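Local coordinates for protein putative transcriptional regulator (Clostridium difficile, PDB 3QI7) that is of unknown function but has a periplasmic-binding-protein-like fold, is probably a lipoprotein, and may bind a sugar or similar small ligand, at residues I115-P120 and S312-L317; A318-M321 and D325-Q328. All coordinates share one frame; numbering follows the deposited sequence. Where two conformers were deposited one is given.

Contact 1 of 2, residues I115-P120 and S312-L317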
ATOM      1  N   ILE A 115      19.488   7.495  -9.332  1.00 31.62           N
ATOM      2  CA  ILE A 115      18.053   7.531  -9.569  1.00 30.25           C
ATOM      3  C   ILE A 115      17.352   7.455  -8.227  1.00 29.99           C
ATOM      4  O   ILE A 115      17.545   6.490  -7.499  1.00 29.44           O
ATOM      5  CB  ILE A 115      17.659   6.333 -10.408  1.00 32.85           C
ATOM      6  CG1 ILE A 115      18.321   6.455 -11.784  1.00 33.63           C
ATOM      7  CG2 ILE A 115      16.142   6.237 -10.550  1.00 31.08           C
ATOM      8  CD1 ILE A 115      18.030   5.282 -12.681  1.00 37.10           C
ATOM      9  N   THR A 116      16.563   8.466  -7.886  1.00 27.75           N
ATOM     10  CA  THR A 116      15.818   8.464  -6.614  1.00 28.18           C
ATOM     11  C   THR A 116      14.319   8.211  -6.799  1.00 27.10           C
ATOM     12  O   THR A 116      13.692   8.761  -7.703  1.00 25.98           O
ATOM     13  CB  THR A 116      16.044   9.795  -5.858  1.00 28.13           C
ATOM     14  OG1 THR A 116      15.777  10.895  -6.735  1.00 27.63           O
ATOM     15  CG2 THR A 116      17.502   9.864  -5.335  1.00 25.40           C
ATOM     16  N   ILE A 117      13.751   7.360  -5.942  1.00 25.33           N
ATOM     17  CA  ILE A 117      12.382   6.915  -6.082  1.00 23.36           C
ATOM     18  C   ILE A 117      11.719   6.875  -4.697  1.00 23.46           C
ATOM     19  O   ILE A 117      12.255   6.251  -3.768  1.00 24.92           O
ATOM     20  CB  ILE A 117      12.310   5.496  -6.705  1.00 24.65           C
ATOM     21  CG1 ILE A 117      13.162   5.402  -7.972  1.00 26.76           C
ATOM     22  CG2 ILE A 117      10.841   5.065  -6.956  1.00 22.15           C
ATOM     23  CD1 ILE A 117      13.057   4.099  -8.685  1.00 25.96           C
ATOM     24  N   SER A 118      10.609   7.585  -4.551  1.00 22.52           N
ATOM     25  CA  SER A 118       9.755   7.471  -3.375  1.00 21.80           C
ATOM     26  C   SER A 118       8.709   6.371  -3.678  1.00 22.34           C
ATOM     27  O   SER A 118       8.119   6.314  -4.789  1.00 20.91           O
ATOM     28  CB  SER A 118       9.118   8.829  -2.998  1.00 24.35           C
ATOM     29  OG  SER A 118       8.206   9.323  -4.010  1.00 21.87           O
ATOM     30  N   ALA A 119       8.480   5.504  -2.702  1.00 20.82           N
ATOM     31  CA  ALA A 119       7.621   4.364  -2.897  1.00 19.82           C
ATOM     32  C   ALA A 119       7.028   3.733  -1.605  1.00 17.92           C
ATOM     33  O   ALA A 119       7.209   2.559  -1.329  1.00 20.97           O
ATOM     34  CB  ALA A 119       8.369   3.340  -3.733  1.00 20.13           C
ATOM     35  N   PRO A 120       6.263   4.518  -0.808  1.00 20.30           N
ATOM     36  CA  PRO A 120       5.995   5.944  -0.924  1.00 18.75           C
ATOM     37  C   PRO A 120       6.900   6.731   0.002  1.00 21.38           C
ATOM     38  O   PRO A 120       7.721   6.143   0.695  1.00 24.21           O
ATOM     39  CB  PRO A 120       4.536   6.044  -0.415  1.00 21.69           C
ATOM     40  CG  PRO A 120       4.542   5.052   0.807  1.00 22.52           C
ATOM     41  CD  PRO A 120       5.513   3.916   0.329  1.00 19.94           C
ATOM     42  N   SER A 312       8.337  -3.095  -4.061  0.50 22.17           N
ATOM     43  CA  SER A 312       8.746  -4.100  -5.051  0.50 20.56           C
ATOM     44  C   SER A 312       8.721  -3.545  -6.477  0.50 21.28           C
ATOM     45  O   SER A 312       9.622  -3.837  -7.261  0.50 22.05           O
ATOM     46  CB  SER A 312       7.888  -5.357  -4.964  0.50 21.68           C
ATOM     47  OG  SER A 312       8.479  -6.390  -5.727  0.50 18.77           O
ATOM     48  N   LEU A 313       7.693  -2.769  -6.818  1.00 19.20           N
ATOM     49  CA  LEU A 313       7.633  -2.111  -8.129  1.00 21.25           C
ATOM     50  C   LEU A 313       8.793  -1.133  -8.282  1.00 22.19           C
ATOM     51  O   LEU A 313       9.431  -1.068  -9.343  1.00 21.31           O
ATOM     52  CB  LEU A 313       6.299  -1.362  -8.324  1.00 22.54           C
ATOM     53  CG  LEU A 313       6.207  -0.407  -9.528  1.00 20.83           C
ATOM     54  CD1 LEU A 313       6.376  -1.208 -10.831  1.00 21.59           C
ATOM     55  CD2 LEU A 313       4.904   0.415  -9.576  1.00 21.21           C
ATOM     56  N   ALA A 314       9.027  -0.329  -7.245  1.00 21.20           N
ATOM     57  CA  ALA A 314      10.131   0.671  -7.280  1.00 21.18           C
ATOM     58  C   ALA A 314      11.493   0.006  -7.474  1.00 21.41           C
ATOM     59  O   ALA A 314      12.329   0.499  -8.254  1.00 20.77           O
ATOM     60  CB  ALA A 314      10.129   1.565  -6.003  1.00 18.20           C
ATOM     61  N   ILE A 315      11.722  -1.113  -6.798  1.00 19.88           N
ATOM     62  CA  ILE A 315      13.002  -1.840  -6.986  1.00 22.65           C
ATOM     63  C   ILE A 315      13.169  -2.333  -8.451  1.00 22.18           C
ATOM     64  O   ILE A 315      14.231  -2.160  -9.051  1.00 23.86           O
ATOM     65  CB  ILE A 315      13.131  -3.004  -5.980  1.00 24.03           C
ATOM     66  CG1 ILE A 315      13.243  -2.443  -4.552  1.00 22.58           C
ATOM     67  CG2 ILE A 315      14.353  -3.893  -6.314  1.00 25.99           C
ATOM     68  CD1 ILE A 315      12.840  -3.427  -3.495  1.00 18.93           C
ATOM     69  N   TYR A 316      12.128  -2.948  -9.004  1.00 23.22           N
ATOM     70  CA  TYR A 316      12.159  -3.458 -10.380  1.00 21.58           C
ATOM     71  C   TYR A 316      12.371  -2.332 -11.375  1.00 23.79           C
ATOM     72  O   TYR A 316      13.102  -2.495 -12.356  1.00 23.37           O
ATOM     73  CB  TYR A 316      10.857  -4.200 -10.739  1.00 22.97           C
ATOM     74  CG  TYR A 316      10.714  -5.612 -10.184  1.00 21.18           C
ATOM     75  CD1 TYR A 316      11.754  -6.528 -10.230  1.00 26.87           C
ATOM     76  CD2 TYR A 316       9.530  -6.025  -9.646  1.00 26.98           C
ATOM     77  CE1 TYR A 316      11.600  -7.842  -9.722  1.00 29.58           C
ATOM     78  CE2 TYR A 316       9.367  -7.303  -9.139  1.00 26.82           C
ATOM     79  CZ  TYR A 316      10.399  -8.209  -9.182  1.00 32.09           C
ATOM     80  OH  TYR A 316      10.187  -9.465  -8.662  1.00 33.17           O
ATOM     81  N   LEU A 317      11.747  -1.177 -11.124  1.00 21.92           N
ATOM     82  CA  LEU A 317      11.877  -0.016 -12.000  1.00 24.93           C
ATOM     83  C   LEU A 317      13.293   0.533 -11.946  1.00 25.62           C
ATOM     84  O   LEU A 317      13.896   0.827 -12.994  1.00 27.94           O
ATOM     85  CB  LEU A 317      10.887   1.079 -11.563  1.00 25.81           C
ATOM     86  CG  LEU A 317      10.268   2.042 -12.560  1.00 33.82           C
ATOM     87  CD1 LEU A 317       9.847   1.376 -13.885  1.00 25.88           C
ATOM     88  CD2 LEU A 317       9.066   2.703 -11.853  1.00 31.08           C
TER
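A314 of helix 306-324 meets A119 methyl to methyl, with the two CB atoms 3.4 Å apart, closer than the usual spacing of carbons in contact. This pair is the tight spot of the contact, and its backbones are accordingly near: the CA atoms of A119 and A314 are 6.3 Å from each other. With no side chain beyond a methyl on either residue, the chain just past the end of strand 115-118 comes close to the helix. I117, two residues back on the same side of the chain, also points toward the helix, and its CG2 reaches the A314 methyl at 3.7 Å. That branch lies anti to the backbone N of I117, while CG1 (chi1 -50°) runs beside that nitrogen and carries CD1 along the helix, 3.7 Å from the carbonyl O of A314. A314 thus fits its methyl against I117 of the strand and A119 just beyond it, and V92 of strand 88-94 touches it too. No hydrogen bond joins the segments; the join is wholly apolar and buried.

The packing slackens away from A314. L317, one turn further on, also points at the strand, but stays 4.7 Å from it at its nearest side-chain approach. On the far side of the helix I315 packs on helix 26-42, and the OH of the partly exposed Y316 is hydrogen-bonded to E38. S118 faces away from the helix and bonds to N135. The A119-P120 peptide bond is cis, in the loop that follows the strand. Helix 306-324 packs here over strand 115-118, which pairs in parallel with strands 88-94 and 134-137, an alpha/beta layering consistent with a periplasmic-binding-protein-like lobe.

Contact 2 of 2, residues A318-M321 and D325-Q328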
ATOM      1  N   ALA A 318      13.806   0.720 -10.729  1.00 25.73           N
ATOM      2  CA  ALA A 318      15.176   1.209 -10.558  1.00 24.73           C
ATOM      3  C   ALA A 318      16.157   0.311 -11.321  1.00 25.72           C
ATOM      4  O   ALA A 318      16.984   0.785 -12.087  1.00 25.40           O
ATOM      5  CB  ALA A 318      15.562   1.277  -9.071  1.00 27.28           C
ATOM      6  N   THR A 319      16.064  -0.995 -11.113  1.00 25.53           N
ATOM      7  CA  THR A 319      16.934  -1.962 -11.823  1.00 27.59           C
ATOM      8  C   THR A 319      16.858  -1.818 -13.355  1.00 28.14           C
ATOM      9  O   THR A 319      17.886  -1.781 -14.058  1.00 30.81           O
ATOM     10  CB  THR A 319      16.583  -3.400 -11.390  1.00 28.10           C
ATOM     11  OG1 THR A 319      16.777  -3.501  -9.976  1.00 31.45           O
ATOM     12  CG2 THR A 319      17.456  -4.444 -12.123  1.00 28.38           C
ATOM     13  N   GLU A 320      15.640  -1.721 -13.873  1.00 27.68           N
ATOM     14  CA  GLU A 320      15.431  -1.594 -15.307  1.00 28.34           C
ATOM     15  C   GLU A 320      16.025  -0.285 -15.799  1.00 28.40           C
ATOM     16  O   GLU A 320      16.633  -0.218 -16.880  1.00 25.49           O
ATOM     17  CB  GLU A 320      13.938  -1.639 -15.623  1.00 29.10           C
ATOM     18  CG  GLU A 320      13.547  -1.433 -17.093  1.00 31.46           C
ATOM     19  CD  GLU A 320      13.751  -2.663 -17.958  1.00 40.26           C
ATOM     20  OE1 GLU A 320      13.911  -3.764 -17.402  1.00 40.54           O
ATOM     21  OE2 GLU A 320      13.732  -2.515 -19.209  1.00 44.79           O
HETATM   22  N   MSE A 321      15.811   0.763 -15.006  1.00 28.21           N
HETATM   23  CA  MSE A 321      16.284   2.096 -15.382  1.00 29.01           C
HETATM   24  C   MSE A 321      17.806   2.133 -15.442  1.00 31.10           C
HETATM   25  O   MSE A 321      18.376   2.746 -16.354  1.00 31.10           O
HETATM   26  CB  MSE A 321      15.757   3.162 -14.391  1.00 28.13           C
HETATM   27  CG  MSE A 321      14.281   3.483 -14.567  1.00 22.36           C
HETATM   28 SE   MSE A 321      13.607   4.648 -13.115  0.75 29.12          SE
HETATM   29  CE  MSE A 321      14.171   6.330 -13.999  1.00 21.08           C
ATOM     30  N   ASP A 325      19.668   2.570 -18.875  1.00 34.97           N
ATOM     31  CA  ASP A 325      19.982   4.001 -18.904  1.00 38.14           C
ATOM     32  C   ASP A 325      18.734   4.868 -19.188  1.00 36.37           C
ATOM     33  O   ASP A 325      18.726   5.688 -20.109  1.00 34.59           O
ATOM     34  CB  ASP A 325      21.088   4.262 -19.959  1.00 41.40           C
ATOM     35  CG  ASP A 325      21.616   5.685 -19.927  1.00 44.52           C
ATOM     36  OD1 ASP A 325      21.575   6.352 -18.859  1.00 47.44           O
ATOM     37  OD2 ASP A 325      22.077   6.122 -20.990  1.00 45.23           O
ATOM     38  N   LEU A 326      17.681   4.663 -18.407  1.00 34.03           N
ATOM     39  CA  LEU A 326      16.442   5.442 -18.527  1.00 32.53           C
ATOM     40  C   LEU A 326      16.382   6.498 -17.443  1.00 34.24           C
ATOM     41  O   LEU A 326      16.966   6.332 -16.375  1.00 32.87           O
ATOM     42  CB  LEU A 326      15.231   4.538 -18.353  1.00 32.37           C
ATOM     43  CG  LEU A 326      15.191   3.280 -19.207  1.00 29.74           C
ATOM     44  CD1 LEU A 326      14.072   2.392 -18.728  1.00 30.77           C
ATOM     45  CD2 LEU A 326      15.084   3.632 -20.703  1.00 32.63           C
ATOM     46  N   THR A 327      15.644   7.571 -17.718  1.00 34.76           N
ATOM     47  CA  THR A 327      15.413   8.628 -16.746  1.00 35.31           C
ATOM     48  C   THR A 327      13.889   8.746 -16.498  1.00 32.35           C
ATOM     49  O   THR A 327      13.076   8.007 -17.097  1.00 28.51           O
ATOM     50  CB  THR A 327      16.004   9.979 -17.257  1.00 38.79           C
ATOM     51  OG1 THR A 327      15.349  10.337 -18.476  1.00 39.62           O
ATOM     52  CG2 THR A 327      17.539   9.886 -17.488  1.00 40.65           C
ATOM     53  N   GLN A 328      13.511   9.665 -15.611  1.00 31.13           N
ATOM     54  CA  GLN A 328      12.094   9.824 -15.198  1.00 28.83           C
ATOM     55  C   GLN A 328      11.152  10.005 -16.405  1.00 27.26           C
ATOM     56  O   GLN A 328      10.027   9.538 -16.380  1.00 24.33           O
ATOM     57  CB  GLN A 328      11.942  11.012 -14.239  1.00 27.72           C
ATOM     58  CG  GLN A 328      12.369  12.380 -14.870  1.00 29.79           C
ATOM     59  CD  GLN A 328      12.540  13.512 -13.881  1.00 34.78           C
ATOM     60  OE1 GLN A 328      12.070  13.455 -12.757  1.00 44.06           O
ATOM     61  NE2 GLN A 328      13.218  14.570 -14.315  1.00 44.55           N
TER
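M321 and L326 share the one hydrogen bond across this turn, from L326 N to M321 O at 2.9 Å. It is nearly straight (163° at the hydrogen) and arrives in the carbonyl plane on a lone pair. D325 N also lies close to that oxygen, but at a poor angle. D325, with its positive phi of 55°, is where the chain leaves helix 306-324, and the ending is a Schellman motif.

Apolar contacts add to this bond. L326 turns its side chain back on the helix, setting CB 4.0 Å from M321 CG and reaching with CD1 to E320, 4.2 Å from its CG. The selenomethionine M321 bends at chi3 (85°), which brings M321 CE to 3.5 Å from T327 C.

Among the polar groups, T327 OG1 bonds to E329, and its backbone N to the D330 carboxylate. T327 is at the N-cap position, but its side chain makes no capping bond. Y336 of helix 334-345 touches both E320 and L326.

L326 N to M321 O is one of the two backbone bonds of the Schellman motif, so the chain leaves the helix held by backbone bonding and by the apolar cover of L326; no salt bridge crosses between the two segments.

In the fold
Both contacts use helix 306-324, contact 1 through its middle and contact 2 at its C-terminal end, and their centres are about 10 Å apart. They meet directly at I115, whose CD1 lies 3.5 Å from M321 CB and 4.0 Å from L326 O, and again where I117 CD1 comes to 3.8 Å from A318 CB. Strand 115-118 therefore packs along successive turns of one helix up to its closing turn. Contact 1 is buried, about 13 Å from the centre of the chain, while contact 2 sits at the surface, about 22 Å from it. No ligand site is established here, so neither contact can be tied to one.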